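Local coordinates for insecticidal crystal protein Cry35Ab1 (PDB 4JP0) that acts as one component of a binary insecticidal toxin against western corn rootworm, needing its partner protein for maximal toxicity, with the larval midgut epithelium as the probable target, at residues N5-I10 with T138-I143; Y18-L23 with D41-K46. All blocks are in the same frame, centred on the assembly; numbering follows the deposited sequence.

Contact 1 (N5-I10 with T138-I143); sequences NKVYEI and TSVQTI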
# COMPACT_ATOMS: atom_id res chain seq x y z
N ASN A 5 0.90 10.69 -15.32
CA ASN A 5 0.54 9.59 -16.19
C ASN A 5 1.00 9.88 -17.60
O ASN A 5 0.38 9.49 -18.57
CB ASN A 5 -0.97 9.33 -16.15
CG ASN A 5 -1.77 10.49 -16.70
OD1 ASN A 5 -1.35 11.66 -16.62
ND2 ASN A 5 -2.93 10.17 -17.25
N LYS A 6 2.12 10.57 -17.70
CA LYS A 6 2.66 10.94 -19.01
C LYS A 6 4.11 10.54 -19.20
O LYS A 6 4.89 10.44 -18.24
CB LYS A 6 2.58 12.47 -19.17
CG LYS A 6 1.15 12.96 -19.38
CD LYS A 6 1.10 14.50 -19.43
CE LYS A 6 -0.27 14.96 -19.90
NZ LYS A 6 -0.51 16.35 -19.49
N VAL A 7 4.48 10.38 -20.47
CA VAL A 7 5.87 10.21 -20.83
C VAL A 7 6.32 11.60 -21.29
O VAL A 7 5.69 12.22 -22.15
CB VAL A 7 6.02 9.21 -22.04
CG1 VAL A 7 7.48 9.08 -22.43
CG2 VAL A 7 5.43 7.82 -21.67
N TYR A 8 7.40 12.10 -20.70
CA TYR A 8 7.86 13.45 -20.97
C TYR A 8 9.21 13.47 -21.63
O TYR A 8 10.02 12.60 -21.38
CB TYR A 8 8.05 14.16 -19.63
CG TYR A 8 6.79 14.55 -18.91
CD1 TYR A 8 6.34 13.82 -17.80
CD2 TYR A 8 6.05 15.66 -19.31
CE1 TYR A 8 5.19 14.21 -17.13
CE2 TYR A 8 4.88 16.03 -18.64
CZ TYR A 8 4.48 15.32 -17.55
OH TYR A 8 3.37 15.70 -16.85
N GLU A 9 9.48 14.49 -22.41
CA GLU A 9 10.84 14.78 -22.86
C GLU A 9 11.23 16.01 -22.07
O GLU A 9 10.38 16.86 -21.81
CB GLU A 9 10.87 15.08 -24.38
CG GLU A 9 10.67 13.81 -25.18
CD GLU A 9 10.66 14.03 -26.67
OE1 GLU A 9 10.55 15.20 -27.12
OE2 GLU A 9 10.75 13.03 -27.38
N ILE A 10 12.47 16.11 -21.67
CA ILE A 10 12.92 17.25 -20.83
C ILE A 10 14.01 18.01 -21.58
O ILE A 10 15.03 17.45 -21.94
CB ILE A 10 13.44 16.76 -19.47
CG1 ILE A 10 12.33 16.06 -18.69
CG2 ILE A 10 14.00 17.88 -18.62
CD1 ILE A 10 12.87 15.37 -17.40
N THR A 138 7.85 18.28 -22.12
CA THR A 138 6.97 18.10 -23.26
C THR A 138 6.33 16.72 -23.16
O THR A 138 7.03 15.73 -23.10
CB THR A 138 7.83 18.15 -24.53
OG1 THR A 138 8.50 19.42 -24.60
CG2 THR A 138 6.96 18.07 -25.80
N SER A 139 5.00 16.66 -23.12
CA SER A 139 4.30 15.37 -23.08
C SER A 139 4.23 14.68 -24.44
O SER A 139 3.73 15.27 -25.40
CB SER A 139 2.88 15.57 -22.57
OG SER A 139 2.24 14.28 -22.51
N VAL A 140 4.74 13.46 -24.54
CA VAL A 140 4.70 12.75 -25.82
C VAL A 140 3.76 11.59 -25.78
O VAL A 140 3.46 11.02 -26.83
CB VAL A 140 6.14 12.27 -26.30
CG1 VAL A 140 7.01 13.46 -26.56
CG2 VAL A 140 6.78 11.35 -25.26
N GLN A 141 3.29 11.23 -24.57
CA GLN A 141 2.29 10.17 -24.43
C GLN A 141 1.57 10.32 -23.11
O GLN A 141 2.18 10.66 -22.11
CB GLN A 141 2.93 8.77 -24.52
CG GLN A 141 1.88 7.64 -24.56
CD GLN A 141 2.51 6.27 -24.81
OE1 GLN A 141 3.70 6.18 -25.09
NE2 GLN A 141 1.72 5.23 -24.71
N THR A 142 0.26 10.07 -23.11
CA THR A 142 -0.50 10.05 -21.88
C THR A 142 -1.14 8.65 -21.77
O THR A 142 -1.74 8.14 -22.74
CB THR A 142 -1.61 11.13 -21.89
OG1 THR A 142 -1.01 12.43 -21.95
CG2 THR A 142 -2.36 11.14 -20.53
N ILE A 143 -1.01 8.04 -20.60
CA ILE A 143 -1.58 6.74 -20.31
C ILE A 143 -2.77 6.94 -19.42
O ILE A 143 -2.66 7.55 -18.35
CB ILE A 143 -0.56 5.86 -19.54
CG1 ILE A 143 0.80 5.87 -20.22
CG2 ILE A 143 -1.11 4.40 -19.36
CD1 ILE A 143 0.74 5.34 -21.54
O HOH W 1 10.73 19.36 -23.63

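Contact 2 (Y18-L23 with D41-K46); sequences YAATYL and DDYNLK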
# COMPACT_ATOMS: atom_id res chain seq x y z
N TYR A 18 18.05 18.10 -25.25
CA TYR A 18 17.20 17.21 -24.46
C TYR A 18 17.98 16.26 -23.55
O TYR A 18 18.98 15.66 -23.97
CB TYR A 18 16.34 16.37 -25.39
CG TYR A 18 15.27 17.21 -26.08
CD1 TYR A 18 15.58 18.06 -27.14
CD2 TYR A 18 13.95 17.13 -25.68
CE1 TYR A 18 14.56 18.85 -27.78
CE2 TYR A 18 12.93 17.90 -26.30
CZ TYR A 18 13.26 18.75 -27.34
OH TYR A 18 12.27 19.51 -27.94
N ALA A 19 17.47 16.08 -22.34
CA ALA A 19 18.09 15.16 -21.40
C ALA A 19 17.98 13.76 -22.00
O ALA A 19 16.90 13.35 -22.49
CB ALA A 19 17.36 15.23 -20.05
N ALA A 20 19.08 13.00 -21.93
CA ALA A 20 19.14 11.71 -22.65
C ALA A 20 20.05 10.69 -21.97
O ALA A 20 21.02 11.06 -21.34
CB ALA A 20 19.69 11.97 -24.05
N THR A 21 19.75 9.40 -22.13
CA THR A 21 20.69 8.36 -21.72
C THR A 21 21.02 7.53 -22.95
O THR A 21 20.23 7.51 -23.91
CB THR A 21 20.10 7.40 -20.67
OG1 THR A 21 18.78 7.04 -21.03
CG2 THR A 21 19.95 8.05 -19.34
N TYR A 22 22.15 6.80 -22.90
CA TYR A 22 22.53 5.91 -24.00
C TYR A 22 21.65 4.67 -23.83
O TYR A 22 21.55 4.16 -22.72
CB TYR A 22 24.01 5.47 -23.89
CG TYR A 22 25.08 6.47 -24.29
CD1 TYR A 22 26.29 6.04 -24.86
CD2 TYR A 22 24.92 7.82 -24.08
CE1 TYR A 22 27.28 6.94 -25.22
CE2 TYR A 22 25.91 8.73 -24.46
CZ TYR A 22 27.08 8.28 -25.01
OH TYR A 22 28.05 9.18 -25.37
N LEU A 23 21.02 4.17 -24.88
CA LEU A 23 20.11 3.03 -24.74
C LEU A 23 20.78 1.72 -24.40
O LEU A 23 20.16 0.85 -23.77
CB LEU A 23 19.37 2.78 -26.06
CG LEU A 23 18.19 3.65 -26.42
CD1 LEU A 23 17.69 3.29 -27.80
CD2 LEU A 23 17.07 3.52 -25.37
N ASP A 41 18.97 8.15 -32.39
CA ASP A 41 18.27 6.88 -32.21
C ASP A 41 18.97 5.91 -31.25
O ASP A 41 18.39 4.91 -30.87
CB ASP A 41 18.00 6.23 -33.57
CG ASP A 41 16.94 6.97 -34.37
OD1 ASP A 41 16.88 6.76 -35.60
OD2 ASP A 41 16.13 7.78 -33.86
N ASP A 42 20.20 6.20 -30.85
CA ASP A 42 20.91 5.36 -29.85
C ASP A 42 20.71 5.88 -28.42
O ASP A 42 21.32 5.38 -27.46
CB ASP A 42 22.40 5.35 -30.16
CG ASP A 42 22.72 4.72 -31.50
OD1 ASP A 42 22.11 3.70 -31.87
OD2 ASP A 42 23.59 5.17 -32.25
N TYR A 43 19.88 6.89 -28.28
CA TYR A 43 19.62 7.44 -26.94
C TYR A 43 18.15 7.33 -26.58
O TYR A 43 17.29 7.27 -27.46
CB TYR A 43 19.96 8.92 -26.90
CG TYR A 43 21.44 9.19 -27.02
CD1 TYR A 43 22.06 9.13 -28.27
CD2 TYR A 43 22.22 9.44 -25.89
CE1 TYR A 43 23.43 9.37 -28.40
CE2 TYR A 43 23.62 9.69 -26.02
CZ TYR A 43 24.20 9.65 -27.28
OH TYR A 43 25.55 9.88 -27.43
N ASN A 44 17.87 7.38 -25.29
CA ASN A 44 16.51 7.52 -24.81
C ASN A 44 16.28 8.96 -24.35
O ASN A 44 17.08 9.47 -23.56
CB ASN A 44 16.27 6.64 -23.58
CG ASN A 44 14.93 6.93 -22.94
OD1 ASN A 44 13.92 6.89 -23.62
ND2 ASN A 44 14.92 7.31 -21.65
N LEU A 45 15.20 9.59 -24.82
CA LEU A 45 14.82 10.93 -24.34
C LEU A 45 13.52 10.93 -23.55
O LEU A 45 13.01 12.00 -23.22
CB LEU A 45 14.60 11.88 -25.54
CG LEU A 45 15.65 11.93 -26.64
CD1 LEU A 45 15.33 12.99 -27.71
CD2 LEU A 45 16.98 12.19 -26.03
N LYS A 46 13.00 9.74 -23.20
CA LYS A 46 11.66 9.63 -22.64
C LYS A 46 11.74 9.35 -21.16
O LYS A 46 12.40 8.40 -20.77
CB LYS A 46 10.87 8.49 -23.30
CG LYS A 46 10.49 8.79 -24.76
CD LYS A 46 9.66 7.66 -25.37
CE LYS A 46 9.44 7.88 -26.87
NZ LYS A 46 8.44 6.91 -27.43
O HOH W 2 14.32 14.31 -22.85

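Contact 1 (N5-I10 with T138-I143)
A classic beta bulge, with Val140 and Gln141 both set against Val7, interrupts the antiparallel pairing that joins the first and last strands of the ricin-B-like beta-trefoil domain. Both backbone polar atoms of Val7 are used within the bulge: its N donates to Gln141 O at 2.8 Å, while its O receives Val140 N almost head-on. Its two methyl groups divide the bulged pair between them, CG1, anti to the backbone N (chi1 178°), meeting Val140 CG2 at 3.7 Å and CG2 lying against Gln141 CB. Beyond the bulge, Glu9 and Thr138 exchange two backbone bonds, and the other branch of Val140, CG1, rests on Glu9 CD at 3.7 Å. On the opposite face, the extended Lys6 chain runs beside Thr142, CE 3.3 Å from OG1, and carries NZ to a salt bridge with Asp3. Just outside the strands, Asn5 takes Ile143 N on its O and returns ND2 to Ile143 O at 2.9 Å, a bent bond (135° at the hydrogen) made from above the carbonyl plane. Strand 43-52 flanks strand 6-12: Tyr8 bonds through its backbone to Trp47 and packs on Leu49 of that strand and on Leu137 of strand 135-142.

Contact 2 (Y18-L23 with D41-K46)
Thr21 and Asn44 form an antiparallel hydrogen-bonded pair, Asn44 N reaching Thr21 O at 2.7 Å and Thr21 N returning to Asn44 O, and a straight bond from Leu23 N to Asp42 O (176° at the hydrogen) follows the non-hydrogen-bonded pair Tyr22 and Tyr43, just beyond the strands. These tyrosines lie side by side, pointing the same way, the edge of Tyr43 turned toward the face of Tyr22 in an offset edge-to-face pair with planes at 75°, though the rings are modelled closer than carbons can sit, leaving their exact separation doubtful. The ring of Tyr43 also has Ala20 CB near its CD2, at 4.0 Å. That methyl is pressed more closely by Leu45 CD2, at 3.4 Å, tighter than usual for two carbons. Thr21 and Asn44 run alongside each other, Thr21 OG1 near Asn44 CB; Leu23 crosses Asn44 at about a right angle and lays CD2 on the same CB at 3.7 Å. With CG anti to its backbone N (chi1 171°), Asn44 closes an Asx turn, OD1 accepting from Lys46 N above its carbonyl plane while ND2 donates to Lys46 O, in the amide plane, at 2.9 Å. Bonded at both ends to Lys46 backbone atoms, this buried amide would be limited in rotation, and Thr21 OG1 pairs with Asn65 OD1, so each has a polar partner beside the carbon contacts of Leu23 and Asn44 CB.

Overall arrangement
From the N terminus, strand 6-12 enters first and strand 18-22 follows it directly. Contact 2 closes the shorter loop, when the chain returns at 41-46 after passing through strand 31-33. Contact 1 closes much later, once strand 135-142 has come back beside the start, so contact 2 lies wholly within its span and the two do not cross. They nevertheless meet: Ile10 O probably accepts a hydrogen bond from Ala19 N at 2.8 Å, and Val7 CG1 packs on Lys46 CB. Together they illustrate how a beta-trefoil unites local and distant pairings, a short-range one within its early strands and a long-range one joining its two ends.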